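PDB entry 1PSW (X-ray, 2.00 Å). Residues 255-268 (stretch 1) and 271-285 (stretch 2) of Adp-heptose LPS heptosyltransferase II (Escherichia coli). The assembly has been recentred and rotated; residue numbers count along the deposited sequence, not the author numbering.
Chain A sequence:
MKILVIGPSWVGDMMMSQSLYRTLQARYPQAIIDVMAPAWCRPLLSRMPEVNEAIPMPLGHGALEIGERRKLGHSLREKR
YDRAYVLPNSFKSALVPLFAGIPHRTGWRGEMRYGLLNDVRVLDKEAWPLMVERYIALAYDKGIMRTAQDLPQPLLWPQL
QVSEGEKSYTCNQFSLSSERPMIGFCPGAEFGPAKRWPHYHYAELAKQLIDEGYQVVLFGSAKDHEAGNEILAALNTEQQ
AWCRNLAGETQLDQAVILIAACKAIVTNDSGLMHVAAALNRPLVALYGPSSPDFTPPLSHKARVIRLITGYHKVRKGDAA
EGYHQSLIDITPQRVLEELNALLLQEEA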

# COMPACT_ATOMS: atom_id res chain seq x y z
N ALA A 255 5.38 8.40 6.72
CA ALA A 255 5.32 8.39 5.26
C ALA A 255 3.91 8.74 4.79
O ALA A 255 3.73 9.51 3.85
N VAL A 256 2.91 8.16 5.45
CA VAL A 256 1.51 8.41 5.10
C VAL A 256 1.20 9.90 5.21
O VAL A 256 0.60 10.49 4.32
N ILE A 257 1.62 10.50 6.32
CA ILE A 257 1.40 11.92 6.57
C ILE A 257 2.08 12.79 5.50
O ILE A 257 1.45 13.66 4.92
N LEU A 258 3.36 12.53 5.24
CA LEU A 258 4.10 13.32 4.25
C LEU A 258 3.54 13.19 2.82
O LEU A 258 3.51 14.16 2.07
N ILE A 259 3.14 11.98 2.46
CA ILE A 259 2.55 11.76 1.15
C ILE A 259 1.27 12.60 1.05
O ILE A 259 1.00 13.24 0.04
N ALA A 260 0.49 12.62 2.13
CA ALA A 260 -0.75 13.39 2.15
C ALA A 260 -0.45 14.88 1.95
O ALA A 260 -1.26 15.61 1.38
N ALA A 261 0.71 15.34 2.41
CA ALA A 261 1.09 16.75 2.29
C ALA A 261 1.59 17.15 0.90
O ALA A 261 1.77 18.32 0.62
N CYS A 262 1.81 16.16 0.03
CA CYS A 262 2.29 16.42 -1.33
C CYS A 262 1.18 16.82 -2.28
O CYS A 262 0.07 16.30 -2.19
N LYS A 263 1.48 17.71 -3.22
CA LYS A 263 0.49 18.15 -4.21
C LYS A 263 0.20 17.03 -5.21
O LYS A 263 -0.89 16.98 -5.79
N ALA A 264 1.18 16.16 -5.42
CA ALA A 264 1.05 15.03 -6.33
C ALA A 264 2.16 14.04 -6.05
O ALA A 264 3.15 14.37 -5.41
N ILE A 265 1.97 12.82 -6.55
CA ILE A 265 2.93 11.74 -6.36
C ILE A 265 3.24 11.07 -7.69
O ILE A 265 2.36 10.95 -8.53
N VAL A 266 4.49 10.68 -7.89
CA VAL A 266 4.90 9.97 -9.10
C VAL A 266 5.50 8.69 -8.53
O VAL A 266 6.36 8.74 -7.64
N THR A 267 5.06 7.54 -9.04
CA THR A 267 5.55 6.28 -8.51
C THR A 267 5.48 5.13 -9.52
O THR A 267 4.78 5.22 -10.53
N ASN A 268 6.21 4.07 -9.22
CA ASN A 268 6.20 2.86 -10.03
C ASN A 268 5.09 1.99 -9.42
O ASN A 268 4.45 2.39 -8.45
N GLY A 271 4.12 -0.73 -3.40
CA GLY A 271 3.24 -0.58 -2.25
C GLY A 271 2.85 0.85 -1.91
O GLY A 271 1.70 1.11 -1.54
N LEU A 272 3.78 1.79 -2.01
CA LEU A 272 3.46 3.17 -1.68
C LEU A 272 2.44 3.77 -2.64
O LEU A 272 1.74 4.72 -2.29
N MSE A 273 2.35 3.23 -3.85
CA MSE A 273 1.37 3.72 -4.81
C MSE A 273 -0.01 3.60 -4.16
O MSE A 273 -0.81 4.52 -4.18
N HIS A 274 -0.27 2.43 -3.59
CA HIS A 274 -1.55 2.17 -2.92
C HIS A 274 -1.81 3.10 -1.76
O HIS A 274 -2.96 3.46 -1.49
N VAL A 275 -0.75 3.50 -1.06
CA VAL A 275 -0.89 4.43 0.05
C VAL A 275 -1.35 5.78 -0.49
O VAL A 275 -2.31 6.36 0.02
N ALA A 276 -0.69 6.28 -1.54
CA ALA A 276 -1.06 7.56 -2.14
C ALA A 276 -2.51 7.52 -2.64
O ALA A 276 -3.26 8.49 -2.48
N ALA A 277 -2.90 6.40 -3.25
CA ALA A 277 -4.25 6.22 -3.76
C ALA A 277 -5.29 6.29 -2.64
O ALA A 277 -6.35 6.88 -2.81
N ALA A 278 -4.97 5.69 -1.50
CA ALA A 278 -5.87 5.69 -0.35
C ALA A 278 -6.03 7.09 0.21
O ALA A 278 -7.07 7.42 0.77
N LEU A 279 -5.00 7.91 0.06
CA LEU A 279 -5.02 9.29 0.54
C LEU A 279 -5.71 10.21 -0.46
O LEU A 279 -5.91 11.39 -0.18
N ASN A 280 -6.05 9.68 -1.62
CA ASN A 280 -6.73 10.45 -2.67
C ASN A 280 -5.87 11.62 -3.17
O ASN A 280 -6.37 12.71 -3.44
N ARG A 281 -4.57 11.39 -3.27
CA ARG A 281 -3.65 12.41 -3.75
C ARG A 281 -3.48 12.22 -5.26
O ARG A 281 -3.51 11.10 -5.75
N PRO A 282 -3.34 13.32 -6.02
CA PRO A 282 -3.17 13.15 -7.47
C PRO A 282 -1.91 12.30 -7.62
O PRO A 282 -0.92 12.52 -6.92
N LEU A 283 -1.96 11.33 -8.52
CA LEU A 283 -0.82 10.45 -8.69
C LEU A 283 -0.66 9.94 -10.11
O LEU A 283 -1.63 9.72 -10.82
N VAL A 284 0.59 9.78 -10.52
CA VAL A 284 0.90 9.26 -11.84
C VAL A 284 1.67 7.97 -11.57
O VAL A 284 2.74 8.00 -10.96
N ALA A 285 1.12 6.85 -12.02
CA ALA A 285 1.72 5.54 -11.82
C ALA A 285 2.33 5.02 -13.12
O ALA A 285 1.64 4.86 -14.13

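Two consecutive helix-strand units that pack side by side face a recurrent problem: the strands are fixed by backbone hydrogen bonds, so the side chains must fill the space between sheet and helices. This segment of a heptosyltransferase illustrates the usual solution. The parallel strands are joined by Ile 265 N to Pro 282 O (2.9 Å), Val 284 N to Ile 265 O (2.9 Å) and Thr 267 N to Val 284 O (3.0 Å). The register places Ile 265, Thr 267, Leu 283 and Ala 285 on one face of the sheet, with Val 266 and Val 284, both t, on the other.

The first face meets helix 271-278. Ile 265 adopts the m,m rotamer; its CG1 lies 4.1 Å from Ala 276 CB, while its CG2 reaches Leu 283 CD1 at 3.6 Å. Leu 283 has chi1 in t but chi2 at 133°, between wells, and in this conformation the same CD1 also lies 3.5 Å from Thr 267 CG2. Thr 267 is t. Its methyl CG2 approaches Met 273 CB at 3.8 Å, whereas its hydroxyl donates a hydrogen bond from OG1 to Asn 268 O (2.9 Å), so one short side chain serves both apolar packing and a local polar bond. Met 273, a selenomethionine with chi angles t, t, p, contributes its CB here, but its end leads away from the first stretch.

Between the helices, whose axes cross at -59° and approach to 9.7 Å, Ile 259 is the central wedge. In its m,t rotamer, CD1 extends to Val 275 CG1 (4.1 Å) and Leu 272 CD2 (4.3 Å), while CG2 sits 4.0 Å from Ala 276 CB and 3.6 Å from Leu 279 CD1. The small alanine leaves the helix backbone accessible: Ile 259 CG2 is 3.9 Å from Ala 276 CA. Val 256, in t, splits its methyls, CG2 meeting Val 275 CG1 at 3.9 Å and CG1 meeting Leu 279 CD2 at 4.1 Å. Leu 279, m,t, also rests its CD2 4.0 Å from Ala 260 CB.

Beyond the Schellman turn at Asn 280, Arg 281 closes this end of the contact. Its chi1 to chi3 follow m, m, p, a folded path that carries CD to 3.2 Å from Ala 260 O and lets NH1 donate to Cys 262 O at 2.8 Å, near the guanidinium plane. The aliphatic part thus covers the helix end while the charged tip satisfies a carbonyl in the following turn. Alongside, Pro 282 CB packs 4.2 Å from Ala 264 CB.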

# COMPACT_ATOMS: atom_id res chain seq x y z
CB ALA A 255 5.74 7.02 4.72
CB VAL A 256 0.56 7.66 6.05
CG1 VAL A 256 -0.85 8.20 5.89
CG2 VAL A 256 0.59 6.16 5.73
CB ILE A 257 1.92 12.32 7.98
CG1 ILE A 257 1.09 11.61 9.06
CG2 ILE A 257 1.86 13.84 8.15
CD1 ILE A 257 1.73 11.60 10.44
CB LEU A 258 5.58 12.95 4.27
CG LEU A 258 6.31 13.38 5.55
CD1 LEU A 258 7.73 12.82 5.58
CD2 LEU A 258 6.34 14.90 5.64
CB ILE A 259 2.25 10.25 0.94
CG1 ILE A 259 3.57 9.51 0.68
CG2 ILE A 259 1.28 10.05 -0.25
CD1 ILE A 259 3.46 8.00 0.65
CB ALA A 260 -1.46 13.18 3.49
CB ALA A 261 2.14 17.09 3.34
CB CYS A 262 2.95 15.19 -1.92
SG CYS A 262 4.51 14.70 -1.12
CB LYS A 263 1.00 19.38 -4.95
CG LYS A 263 1.29 20.58 -4.06
CD LYS A 263 0.01 21.16 -3.48
CE LYS A 263 0.32 22.34 -2.59
NZ LYS A 263 -0.93 23.02 -2.16
CB ALA A 264 1.12 15.49 -7.79
CB ILE A 265 2.35 10.65 -5.41
CG1 ILE A 265 2.00 11.27 -4.05
CG2 ILE A 265 3.34 9.51 -5.26
CD1 ILE A 265 3.18 11.82 -3.28
CB VAL A 266 5.99 10.73 -9.88
CG1 VAL A 266 6.38 9.95 -11.13
CG2 VAL A 266 5.48 12.11 -10.27
CB THR A 267 4.71 5.85 -7.29
OG1 THR A 267 5.18 4.60 -6.78
CG2 THR A 267 3.26 5.69 -7.69
CB ASN A 268 7.53 2.11 -9.89
CG ASN A 268 8.73 2.96 -10.18
OD1 ASN A 268 8.82 3.62 -11.22
ND2 ASN A 268 9.69 2.95 -9.26
CB LEU A 272 4.72 4.04 -1.62
CG LEU A 272 5.66 3.74 -0.44
CD1 LEU A 272 6.89 4.64 -0.57
CD2 LEU A 272 4.95 4.00 0.89
CB MSE A 273 1.39 2.86 -6.08
CG MSE A 273 0.38 3.28 -7.15
SE MSE A 273 0.37 2.08 -8.69
CE MSE A 273 -0.76 0.71 -7.80
CB HIS A 274 -1.59 0.71 -2.48
CG HIS A 274 -1.52 -0.24 -3.63
ND1 HIS A 274 -2.51 -0.32 -4.59
CD2 HIS A 274 -0.53 -1.06 -4.05
CE1 HIS A 274 -2.13 -1.13 -5.55
NE2 HIS A 274 -0.93 -1.60 -5.25
CB VAL A 275 0.45 4.58 0.82
CG1 VAL A 275 0.32 5.67 1.88
CG2 VAL A 275 0.83 3.25 1.48
CB ALA A 276 -0.11 7.89 -3.30
CB ALA A 277 -4.36 4.87 -4.49
CB ALA A 278 -5.32 4.76 0.73
CB LEU A 279 -3.59 9.77 0.79
CG LEU A 279 -2.93 9.16 2.03
CD1 LEU A 279 -1.41 9.36 1.99
CD2 LEU A 279 -3.53 9.82 3.28
CB ASN A 280 -8.06 10.98 -2.12
CG ASN A 280 -9.02 11.41 -3.22
OD1 ASN A 280 -9.17 10.70 -4.22
ND2 ASN A 280 -9.68 12.54 -3.04
CB ARG A 281 -2.28 12.26 -3.08
CG ARG A 281 -2.21 12.58 -1.58
CD ARG A 281 -2.19 14.08 -1.33
NE ARG A 281 -3.49 14.68 -1.55
CZ ARG A 281 -3.70 15.84 -2.15
NH1 ARG A 281 -2.68 16.56 -2.61
NH2 ARG A 281 -4.94 16.26 -2.31
CB PRO A 282 -2.97 14.57 -7.97
CG PRO A 282 -3.81 15.37 -7.02
CD PRO A 282 -3.48 14.75 -5.68
CB LEU A 283 -0.94 9.28 -7.70
CG LEU A 283 -0.11 8.01 -7.90
CD1 LEU A 283 0.55 7.58 -6.59
CD2 LEU A 283 -1.04 6.92 -8.41
CB VAL A 284 1.80 10.24 -12.64
CG1 VAL A 284 2.15 9.63 -14.00
CG2 VAL A 284 1.08 11.56 -12.84
CB ALA A 285 0.67 4.57 -11.30